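PDB 6V98: cysteine hydrolase from Vibrio cholerae, which acts as a type VI secretion system effector and is probably a papain-like (clan CA) cysteine hydrolase delivered into competing bacterial cells. Local coordinates for residues S114-R119 / E181-S186; P9-D14 / G43-I48; N3-I8 / G120-E125. One frame throughout, in Å; residues are numbered along the deposited sequence.

Strand 5-12 comes first and serves contacts 2 and 3. Residues 3-8, the lead-in and first half of the strand, open contact 3 and the following residues open contact 2, which closes first when residues 43-48 pair beside 9-14. Strand 113-120 then lines the other edge of strand 5-12, with Leu-118 N 2.9 Å from Leu-7 O, and opens contact 1. Directly afterwards residues 120-125 close contact 3, whose long loop contains all of contact 2. Residues 181-186, which begin on helix 176-184, close contact 1 last, so contacts 1 and 3 cross, whereas contacts 2 and 1 follow in series. Together they join three neighbouring strands of the antiparallel sheet to helices 123-134 and 176-184.

Contact 1. Residues S114-R119 / E181-S186; sequences SGVVLR and EQFQLS. With CA (calcium ion), chain B; CA (calcium ion), chain C.
Val-116 divides its two methyls between Phe-183 and Gln-184, and this is the tightly packed part of the contact. Val-116 CG1 lies 3.5 Å from CG of Gln-184. Val-116 CG2 sits over one face of the Phe-183 ring, offset toward the rim, as a CH-pi contact: it is 4.0 Å from the ring centroid and 19° off the normal. Leu-118 meets the same ring tip to tip, its CD1 3.9 Å from Phe-183 CZ. These buried groups seat residues 181-184 of helix 176-184 on strand 113-120 of the antiparallel sheet, with Pro-167 also against Phe-183. Beyond CG the Gln-184 chain is extended (chi2 -180°), and its amide reaches the strand backbone: Gln-184 NE2 donates to Gly-115 O at 3.0 Å, with an N-H...O angle of 161°. Gln-184 OE1 binds a calcium ion at 2.4 Å, which Glu-181 chelates through both carboxylate oxygens. Between Ser-114 and Glu-181 water takes the place of direct contact. Ser-114 OG is 4.0 Å from Glu-181 OE2, and one water bridges the two; another links OG and Gln-184 NE2 while binding the calcium, which three further waters also bind. Gln-184 O binds the second calcium with Glu-187, Asp-189, Glu-203 and two waters.

Contact 2. Residues P9-D14 / G43-I48; sequences PVVFPD and GHAGVI
Val-10 and Gly-46 exchange two backbone hydrogen bonds: Val-10 N donates to Gly-46 O at 2.9 Å with an N-H...O angle of 179°, and Gly-46 N donates to Val-10 O at 2.8 Å. Phe-12 and His-44 form the next hydrogen-bonded pair, but unevenly. Phe-12 N to His-44 O measures 2.8 Å, whereas the return bond from His-44 N to Phe-12 O is weak at 3.3 Å. Strands 5-12 and 44-50 are thereby zipped as antiparallel neighbours in the central sheet. On the face bearing Val-11 and Ala-45, Val-11 CG2 meets Ala-45 CB at 4.0 Å, and Met-153 touches both. On the other face Phe-12 and His-44 run side by side, rim to rim: Phe-12 CD1 is 3.8 Å from His-44 CD2, and the ring planes are 14° apart. His-44 carries CG anti to its backbone N and beside its carbonyl carbon (chi1 173°), the same carbonyl whose oxygen Phe-12 CD1 meets. Phe-12 in turn is backed by Tyr-59 of strand 57-63, Ile-113 of strand 113-120 and Val-103 of helix 93-107. Farther out, His-44 NE2 is hydrogen-bonded to Glu-61 OE1, while ND1 makes a weak bond to O1 of the S-dimethylarsinoyl-cysteine at position 152. An imidazole hydrogen-bonded to a carboxylate on one nitrogen and facing the modified cysteine on the other is consistent with a Cys-His-Glu active site of a cysteine hydrolase.

Contact 3. Residues N3-I8 / G120-E125; sequences NDDFLI and GKFFSE
Asp-5 OD2 is gripped by two consecutive backbone amides, Phe-122 N at 2.9 Å and Phe-123 N at 2.8 Å. The first N-H approaches the anti lone pair of OD2, away from the other oxygen; the second comes from above the carboxylate plane, 57° out of it. Phe-122 holds the N-cap position of helix 123-134, so a carboxylate from a strand remote in sequence accepts hydrogen bonds from the amides at the start of that helix. The positive end of the helix would probably favour the charged form of Asp-5, although Glu-125 OE2, 6.0 Å from Asp-5 OD2, would act weakly against it. Asp-5 OD1 turns to another partner, Gly-52 N.

The backbone next to this carboxylate is fixed as well. Asp-5 and Gly-120 make an antiparallel hydrogen-bonded pair, in which Asp-5 N donates to Gly-120 O at 2.7 Å through a bent bond (131° at hydrogen) and Gly-120 N returns a weak one. In Phe-122, chi1 (49°) puts CG between the backbone N and the carbonyl carbon. The ring itself meets the strand through two atoms: Phe-122 CE1 touches Asp-5 CB at 3.7 Å, and Phe-122 CZ touches Leu-7 CB at 3.7 Å. Gly-120 O lies over one face of this ring. At the more exposed margin, Lys-121 bends across Asp-4, and Lys-121 NZ makes a salt bridge to Asp-4 OD1 at 3.0 Å, its hydrogen bond being weak.

The turn from strand 113-120 into helix 123-134 is thus anchored on the beginning of strand 5-12. Beyond it, Met-163 and Leu-165 pack on Phe-122, Leu-49 of strand 44-50 meets both Leu-7 and Phe-123, and Asp-4 O and Asp-5 O accept from Arg-119 on strand 113-120.

Contact 1. Residues S114-R119 / E181-S186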
loop_
_atom_site.group_PDB
_atom_site.type_symbol
_atom_site.label_atom_id
_atom_site.label_comp_id
_atom_site.label_asym_id
_atom_site.label_seq_id
_atom_site.Cartn_x
_atom_site.Cartn_y
_atom_site.Cartn_z
ATOM N N SER A 114 7.411 -4.357 -5.439
ATOM C CA SER A 114 6.699 -4.252 -6.707
ATOM C C SER A 114 5.480 -3.370 -6.478
ATOM O O SER A 114 4.695 -3.646 -5.574
ATOM C CB SER A 114 6.253 -5.630 -7.211
ATOM O OG SER A 114 7.350 -6.492 -7.459
ATOM N N GLY A 115 5.312 -2.312 -7.288
ATOM C CA GLY A 115 4.207 -1.397 -7.084
ATOM C C GLY A 115 3.580 -0.943 -8.390
ATOM O O GLY A 115 4.059 -1.256 -9.482
ATOM N N VAL A 116 2.471 -0.222 -8.252
ATOM C CA VAL A 116 1.873 0.534 -9.346
ATOM C C VAL A 116 1.656 1.953 -8.855
ATOM O O VAL A 116 1.481 2.190 -7.654
ATOM C CB VAL A 116 0.538 -0.073 -9.848
ATOM C CG1 VAL A 116 0.786 -1.432 -10.475
ATOM C CG2 VAL A 116 -0.500 -0.158 -8.702
ATOM N N VAL A 117 1.644 2.900 -9.787
ATOM C CA VAL A 117 1.453 4.306 -9.457
ATOM C C VAL A 117 0.133 4.748 -10.064
ATOM O O VAL A 117 -0.016 4.791 -11.290
ATOM C CB VAL A 117 2.616 5.171 -9.956
ATOM C CG1 VAL A 117 2.395 6.607 -9.561
ATOM C CG2 VAL A 117 3.952 4.644 -9.394
ATOM N N LEU A 118 -0.825 5.089 -9.208
ATOM C CA LEU A 118 -2.165 5.476 -9.620
ATOM C C LEU A 118 -2.361 6.953 -9.332
ATOM O O LEU A 118 -1.827 7.478 -8.354
ATOM C CB LEU A 118 -3.225 4.670 -8.861
ATOM C CG LEU A 118 -3.000 3.168 -8.765
ATOM C CD1 LEU A 118 -4.057 2.553 -7.889
ATOM C CD2 LEU A 118 -2.987 2.548 -10.162
ATOM N N ARG A 119 -3.150 7.616 -10.171
ATOM C CA ARG A 119 -3.322 9.059 -10.069
ATOM C C ARG A 119 -4.795 9.441 -10.087
ATOM O O ARG A 119 -5.595 8.857 -10.823
ATOM C CB ARG A 119 -2.597 9.785 -11.220
ATOM C CG ARG A 119 -1.094 9.507 -11.294
ATOM C CD ARG A 119 -0.333 10.007 -10.068
ATOM N NE ARG A 119 -0.393 11.459 -9.888
ATOM C CZ ARG A 119 0.319 12.336 -10.597
ATOM N NH1 ARG A 119 1.139 11.920 -11.550
ATOM N NH2 ARG A 119 0.210 13.634 -10.354
ATOM N N GLU A 181 1.389 -8.264 -10.091
ATOM C CA GLU A 181 1.860 -8.417 -11.461
ATOM C C GLU A 181 0.711 -8.271 -12.450
ATOM O O GLU A 181 0.873 -7.654 -13.507
ATOM C CB GLU A 181 2.562 -9.759 -11.624
ATOM C CG GLU A 181 3.901 -9.839 -10.895
ATOM C CD GLU A 181 4.927 -8.842 -11.422
ATOM O OE1 GLU A 181 5.015 -8.664 -12.655
ATOM O OE2 GLU A 181 5.641 -8.234 -10.592
ATOM N N GLN A 182 -0.463 -8.814 -12.114
ATOM C CA GLN A 182 -1.655 -8.554 -12.915
ATOM C C GLN A 182 -1.981 -7.065 -12.953
ATOM O O GLN A 182 -2.298 -6.517 -14.018
ATOM C CB GLN A 182 -2.841 -9.344 -12.356
ATOM C CG GLN A 182 -2.907 -10.786 -12.820
ATOM C CD GLN A 182 -2.772 -10.923 -14.328
ATOM O OE1 GLN A 182 -1.762 -11.419 -14.831
ATOM N NE2 GLN A 182 -3.783 -10.467 -15.058
ATOM N N PHE A 183 -1.917 -6.397 -11.797
ATOM C CA PHE A 183 -2.247 -4.974 -11.729
ATOM C C PHE A 183 -1.297 -4.163 -12.601
ATOM O O PHE A 183 -1.706 -3.196 -13.260
ATOM C CB PHE A 183 -2.187 -4.508 -10.270
ATOM C CG PHE A 183 -3.053 -3.302 -9.952
ATOM C CD1 PHE A 183 -3.687 -2.585 -10.950
ATOM C CD2 PHE A 183 -3.215 -2.886 -8.632
ATOM C CE1 PHE A 183 -4.470 -1.478 -10.641
ATOM C CE2 PHE A 183 -4.012 -1.781 -8.321
ATOM C CZ PHE A 183 -4.619 -1.077 -9.326
ATOM N N GLN A 184 -0.027 -4.565 -12.638
ATOM C CA GLN A 184 0.975 -3.843 -13.412
ATOM C C GLN A 184 0.724 -3.932 -14.910
ATOM O O GLN A 184 1.238 -3.096 -15.657
ATOM C CB GLN A 184 2.374 -4.382 -13.100
ATOM C CG GLN A 184 2.944 -3.929 -11.743
ATOM C CD GLN A 184 4.331 -4.482 -11.477
ATOM O OE1 GLN A 184 4.772 -5.423 -12.136
ATOM N NE2 GLN A 184 5.026 -3.904 -10.499
ATOM N N LEU A 185 -0.043 -4.922 -15.370
ATOM C CA LEU A 185 -0.308 -5.022 -16.807
ATOM C C LEU A 185 -1.049 -3.809 -17.358
ATOM O O LEU A 185 -0.962 -3.541 -18.562
ATOM C CB LEU A 185 -1.112 -6.284 -17.106
ATOM C CG LEU A 185 -0.393 -7.590 -16.791
ATOM C CD1 LEU A 185 -1.270 -8.770 -17.156
ATOM C CD2 LEU A 185 0.910 -7.632 -17.570
ATOM N N SER A 186 -1.781 -3.073 -16.518
ATOM C CA SER A 186 -2.571 -1.934 -16.976
ATOM C C SER A 186 -2.208 -0.624 -16.287
ATOM O O SER A 186 -2.932 0.365 -16.452
ATOM C CB SER A 186 -4.066 -2.211 -16.782
ATOM O OG SER A 186 -4.318 -2.760 -15.496
HETATM CA CA CA B . 6.753 -6.794 -12.153
HETATM CA CA CA C . 2.748 -1.606 -16.521
HETATM O O HOH W 1 7.463 -5.756 -10.166
HETATM O O HOH W 2 6.335 -8.898 -8.186
HETATM O O HOH W 3 1.325 -1.458 -18.374
HETATM O O HOH W 4 6.544 -6.908 -14.814
HETATM O O HOH W 5 9.161 -7.489 -12.220
HETATM O O HOH W 6 7.623 -4.506 -12.889
HETATM O O HOH W 7 3.512 -3.657 -17.601
#

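Contact 2. Residues P9-D14 / G43-I48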
loop_
_atom_site.group_PDB
_atom_site.type_symbol
_atom_site.label_atom_id
_atom_site.label_comp_id
_atom_site.label_asym_id
_atom_site.label_seq_id
_atom_site.Cartn_x
_atom_site.Cartn_y
_atom_site.Cartn_z
ATOM N N PRO A 9 0.020 1.410 -4.369
ATOM C CA PRO A 9 0.047 0.059 -3.806
ATOM C C PRO A 9 1.455 -0.491 -3.917
ATOM O O PRO A 9 2.095 -0.379 -4.965
ATOM C CB PRO A 9 -0.941 -0.716 -4.691
ATOM C CG PRO A 9 -1.866 0.351 -5.269
ATOM C CD PRO A 9 -0.959 1.549 -5.461
ATOM N N VAL A 10 1.952 -1.072 -2.826
ATOM C CA VAL A 10 3.285 -1.670 -2.807
ATOM C C VAL A 10 3.154 -3.101 -2.306
ATOM O O VAL A 10 2.448 -3.356 -1.327
ATOM C CB VAL A 10 4.270 -0.850 -1.947
ATOM C CG1 VAL A 10 4.517 0.522 -2.608
ATOM C CG2 VAL A 10 3.752 -0.657 -0.529
ATOM N N VAL A 11 3.807 -4.036 -2.995
ATOM C CA VAL A 11 3.866 -5.429 -2.582
ATOM C C VAL A 11 5.328 -5.796 -2.368
ATOM O O VAL A 11 6.209 -5.345 -3.108
ATOM C CB VAL A 11 3.204 -6.359 -3.623
ATOM C CG1 VAL A 11 3.427 -7.824 -3.270
ATOM C CG2 VAL A 11 1.694 -6.055 -3.719
ATOM N N PHE A 12 5.581 -6.590 -1.333
ATOM C CA PHE A 12 6.910 -7.098 -1.009
ATOM C C PHE A 12 6.886 -8.567 -1.390
ATOM O O PHE A 12 6.514 -9.415 -0.570
ATOM C CB PHE A 12 7.209 -6.914 0.482
ATOM C CG PHE A 12 6.917 -5.517 0.986
ATOM C CD1 PHE A 12 5.696 -5.220 1.585
ATOM C CD2 PHE A 12 7.862 -4.502 0.840
ATOM C CE1 PHE A 12 5.423 -3.935 2.034
ATOM C CE2 PHE A 12 7.610 -3.224 1.293
ATOM C CZ PHE A 12 6.382 -2.936 1.891
ATOM N N PRO A 13 7.240 -8.924 -2.627
ATOM C CA PRO A 13 6.981 -10.297 -3.089
ATOM C C PRO A 13 7.815 -11.347 -2.389
ATOM O O PRO A 13 7.456 -12.528 -2.438
ATOM C CB PRO A 13 7.319 -10.245 -4.587
ATOM C CG PRO A 13 7.676 -8.825 -4.891
ATOM C CD PRO A 13 8.010 -8.150 -3.612
ATOM N N ASP A 14 8.923 -10.964 -1.758
ATOM C CA ASP A 14 9.803 -11.916 -1.096
ATOM C C ASP A 14 9.568 -11.985 0.407
ATOM O O ASP A 14 10.330 -12.653 1.115
ATOM C CB ASP A 14 11.253 -11.564 -1.396
ATOM C CG ASP A 14 11.551 -11.618 -2.876
ATOM O OD1 ASP A 14 11.074 -12.566 -3.539
ATOM O OD2 ASP A 14 12.243 -10.712 -3.374
ATOM N N GLY A 43 4.100 -13.032 -0.024
ATOM C CA GLY A 43 4.208 -11.592 -0.112
ATOM C C GLY A 43 3.304 -10.864 0.871
ATOM O O GLY A 43 2.338 -11.412 1.406
ATOM N N HIS A 44 3.614 -9.582 1.074
ATOM C CA HIS A 44 2.822 -8.667 1.890
ATOM C C HIS A 44 2.560 -7.401 1.079
ATOM O O HIS A 44 3.276 -7.099 0.124
ATOM C CB HIS A 44 3.548 -8.345 3.211
ATOM C CG HIS A 44 2.883 -7.285 4.038
ATOM N ND1 HIS A 44 1.582 -7.385 4.478
ATOM C CD2 HIS A 44 3.349 -6.104 4.506
ATOM C CE1 HIS A 44 1.275 -6.312 5.187
ATOM N NE2 HIS A 44 2.328 -5.515 5.213
ATOM N N ALA A 45 1.518 -6.656 1.450
ATOM C CA ALA A 45 1.130 -5.490 0.671
ATOM C C ALA A 45 0.831 -4.330 1.605
ATOM O O ALA A 45 0.394 -4.533 2.738
ATOM C CB ALA A 45 -0.105 -5.771 -0.208
ATOM N N GLY A 46 1.084 -3.113 1.115
ATOM C CA GLY A 46 0.686 -1.896 1.808
ATOM C C GLY A 46 0.363 -0.816 0.792
ATOM O O GLY A 46 0.315 -1.120 -0.396
ATOM N N VAL A 47 0.127 0.428 1.211
ATOM C CA VAL A 47 -0.189 1.476 0.241
ATOM C C VAL A 47 0.399 2.801 0.707
ATOM O O VAL A 47 0.271 3.181 1.873
ATOM C CB VAL A 47 -1.712 1.588 -0.016
ATOM C CG1 VAL A 47 -2.487 1.908 1.266
ATOM C CG2 VAL A 47 -2.002 2.596 -1.138
ATOM N N ILE A 48 1.058 3.494 -0.213
ATOM C CA ILE A 48 1.525 4.853 0.003
ATOM C C ILE A 48 0.506 5.810 -0.581
ATOM O O ILE A 48 0.040 5.617 -1.709
ATOM C CB ILE A 48 2.898 5.075 -0.655
ATOM C CG1 ILE A 48 3.918 4.108 -0.060
ATOM C CG2 ILE A 48 3.326 6.525 -0.461
ATOM C CD1 ILE A 48 5.292 4.138 -0.769
#

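Contact 3. Residues N3-I8 / G120-E125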
loop_
_atom_site.group_PDB
_atom_site.type_symbol
_atom_site.label_atom_id
_atom_site.label_comp_id
_atom_site.label_asym_id
_atom_site.label_seq_id
_atom_site.Cartn_x
_atom_site.Cartn_y
_atom_site.Cartn_z
ATOM N N ASN A 3 -2.488 19.423 -9.216
ATOM C CA ASN A 3 -1.776 18.194 -9.549
ATOM C C ASN A 3 -2.471 17.002 -8.909
ATOM O O ASN A 3 -2.820 17.045 -7.726
ATOM C CB ASN A 3 -0.326 18.282 -9.069
ATOM C CG ASN A 3 0.539 17.133 -9.568
ATOM O OD1 ASN A 3 0.460 16.738 -10.734
ATOM N ND2 ASN A 3 1.365 16.583 -8.676
ATOM N N ASP A 4 -2.682 15.943 -9.697
ATOM C CA ASP A 4 -3.335 14.735 -9.198
ATOM C C ASP A 4 -2.582 14.152 -8.005
ATOM O O ASP A 4 -1.355 14.206 -7.924
ATOM C CB ASP A 4 -3.414 13.674 -10.300
ATOM C CG ASP A 4 -4.671 13.790 -11.143
ATOM O OD1 ASP A 4 -5.591 14.522 -10.744
ATOM O OD2 ASP A 4 -4.731 13.148 -12.207
ATOM N N ASP A 5 -3.339 13.568 -7.075
ATOM C CA ASP A 5 -2.741 12.837 -5.976
ATOM C C ASP A 5 -2.147 11.525 -6.483
ATOM O O ASP A 5 -2.342 11.127 -7.639
ATOM C CB ASP A 5 -3.784 12.572 -4.892
ATOM C CG ASP A 5 -4.451 13.850 -4.417
ATOM O OD1 ASP A 5 -3.723 14.819 -4.085
ATOM O OD2 ASP A 5 -5.695 13.892 -4.387
ATOM N N PHE A 6 -1.430 10.843 -5.591
ATOM C CA PHE A 6 -0.782 9.575 -5.887
ATOM C C PHE A 6 -1.275 8.520 -4.912
ATOM O O PHE A 6 -1.364 8.774 -3.707
ATOM C CB PHE A 6 0.752 9.647 -5.750
ATOM C CG PHE A 6 1.420 10.701 -6.602
ATOM C CD1 PHE A 6 1.351 12.038 -6.256
ATOM C CD2 PHE A 6 2.169 10.337 -7.714
ATOM C CE1 PHE A 6 2.005 13.012 -7.031
ATOM C CE2 PHE A 6 2.821 11.301 -8.497
ATOM C CZ PHE A 6 2.731 12.633 -8.152
ATOM N N LEU A 7 -1.591 7.340 -5.439
ATOM C CA LEU A 7 -1.819 6.141 -4.633
ATOM C C LEU A 7 -0.889 5.061 -5.172
ATOM O O LEU A 7 -0.960 4.712 -6.357
ATOM C CB LEU A 7 -3.285 5.684 -4.680
ATOM C CG LEU A 7 -3.683 4.713 -3.561
ATOM C CD1 LEU A 7 -3.789 5.472 -2.232
ATOM C CD2 LEU A 7 -5.002 3.998 -3.876
ATOM N N ILE A 8 -0.001 4.563 -4.318
ATOM C CA ILE A 8 1.027 3.616 -4.731
ATOM C C ILE A 8 0.858 2.340 -3.919
ATOM O O ILE A 8 1.461 2.210 -2.838
ATOM C CB ILE A 8 2.437 4.203 -4.555
ATOM C CG1 ILE A 8 2.526 5.564 -5.245
ATOM C CG2 ILE A 8 3.492 3.248 -5.102
ATOM C CD1 ILE A 8 3.883 6.226 -5.087
ATOM N N GLY A 120 -5.130 10.474 -9.328
ATOM C CA GLY A 120 -6.479 11.005 -9.327
ATOM C C GLY A 120 -6.607 12.038 -8.231
ATOM O O GLY A 120 -5.651 12.331 -7.508
ATOM N N LYS A 121 -7.811 12.601 -8.124
ATOM C CA LYS A 121 -8.115 13.558 -7.061
ATOM C C LYS A 121 -8.827 12.790 -5.958
ATOM O O LYS A 121 -10.029 12.531 -6.054
ATOM C CB LYS A 121 -8.964 14.716 -7.580
ATOM C CG LYS A 121 -8.278 15.553 -8.654
ATOM C CD LYS A 121 -7.079 16.296 -8.074
ATOM C CE LYS A 121 -6.353 17.130 -9.118
ATOM N NZ LYS A 121 -7.029 17.161 -10.441
ATOM N N PHE A 122 -8.089 12.410 -4.910
ATOM C CA PHE A 122 -8.705 11.567 -3.895
ATOM C C PHE A 122 -8.028 11.609 -2.531
ATOM O O PHE A 122 -8.357 10.784 -1.675
ATOM C CB PHE A 122 -8.749 10.111 -4.378
ATOM C CG PHE A 122 -7.448 9.616 -4.919
ATOM C CD1 PHE A 122 -6.318 9.548 -4.110
ATOM C CD2 PHE A 122 -7.344 9.218 -6.235
ATOM C CE1 PHE A 122 -5.105 9.111 -4.612
ATOM C CE2 PHE A 122 -6.127 8.774 -6.742
ATOM C CZ PHE A 122 -5.014 8.710 -5.927
ATOM N N PHE A 123 -7.086 12.534 -2.305
ATOM C CA PHE A 123 -6.293 12.457 -1.080
ATOM C C PHE A 123 -7.170 12.464 0.169
ATOM O O PHE A 123 -7.015 11.607 1.046
ATOM C CB PHE A 123 -5.270 13.590 -1.004
ATOM C CG PHE A 123 -4.447 13.547 0.255
ATOM C CD1 PHE A 123 -3.279 12.796 0.314
ATOM C CD2 PHE A 123 -4.861 14.216 1.393
ATOM C CE1 PHE A 123 -2.528 12.738 1.481
ATOM C CE2 PHE A 123 -4.115 14.158 2.558
ATOM C CZ PHE A 123 -2.952 13.418 2.598
ATOM N N SER A 124 -8.067 13.446 0.298
ATOM C CA SER A 124 -8.842 13.526 1.537
ATOM C C SER A 124 -9.782 12.335 1.677
ATOM O O SER A 124 -9.986 11.824 2.787
ATOM C CB SER A 124 -9.621 14.842 1.607
ATOM O OG SER A 124 -10.678 14.872 0.670
ATOM N N GLU A 125 -10.343 11.858 0.565
ATOM C CA GLU A 125 -11.220 10.693 0.633
ATOM C C GLU A 125 -10.452 9.434 1.012
ATOM O O GLU A 125 -10.951 8.598 1.777
ATOM C CB GLU A 125 -11.926 10.493 -0.699
ATOM C CG GLU A 125 -12.930 11.591 -1.045
ATOM C CD GLU A 125 -12.314 12.779 -1.758
ATOM O OE1 GLU A 125 -13.083 13.694 -2.127
ATOM O OE2 GLU A 125 -11.075 12.804 -1.946
#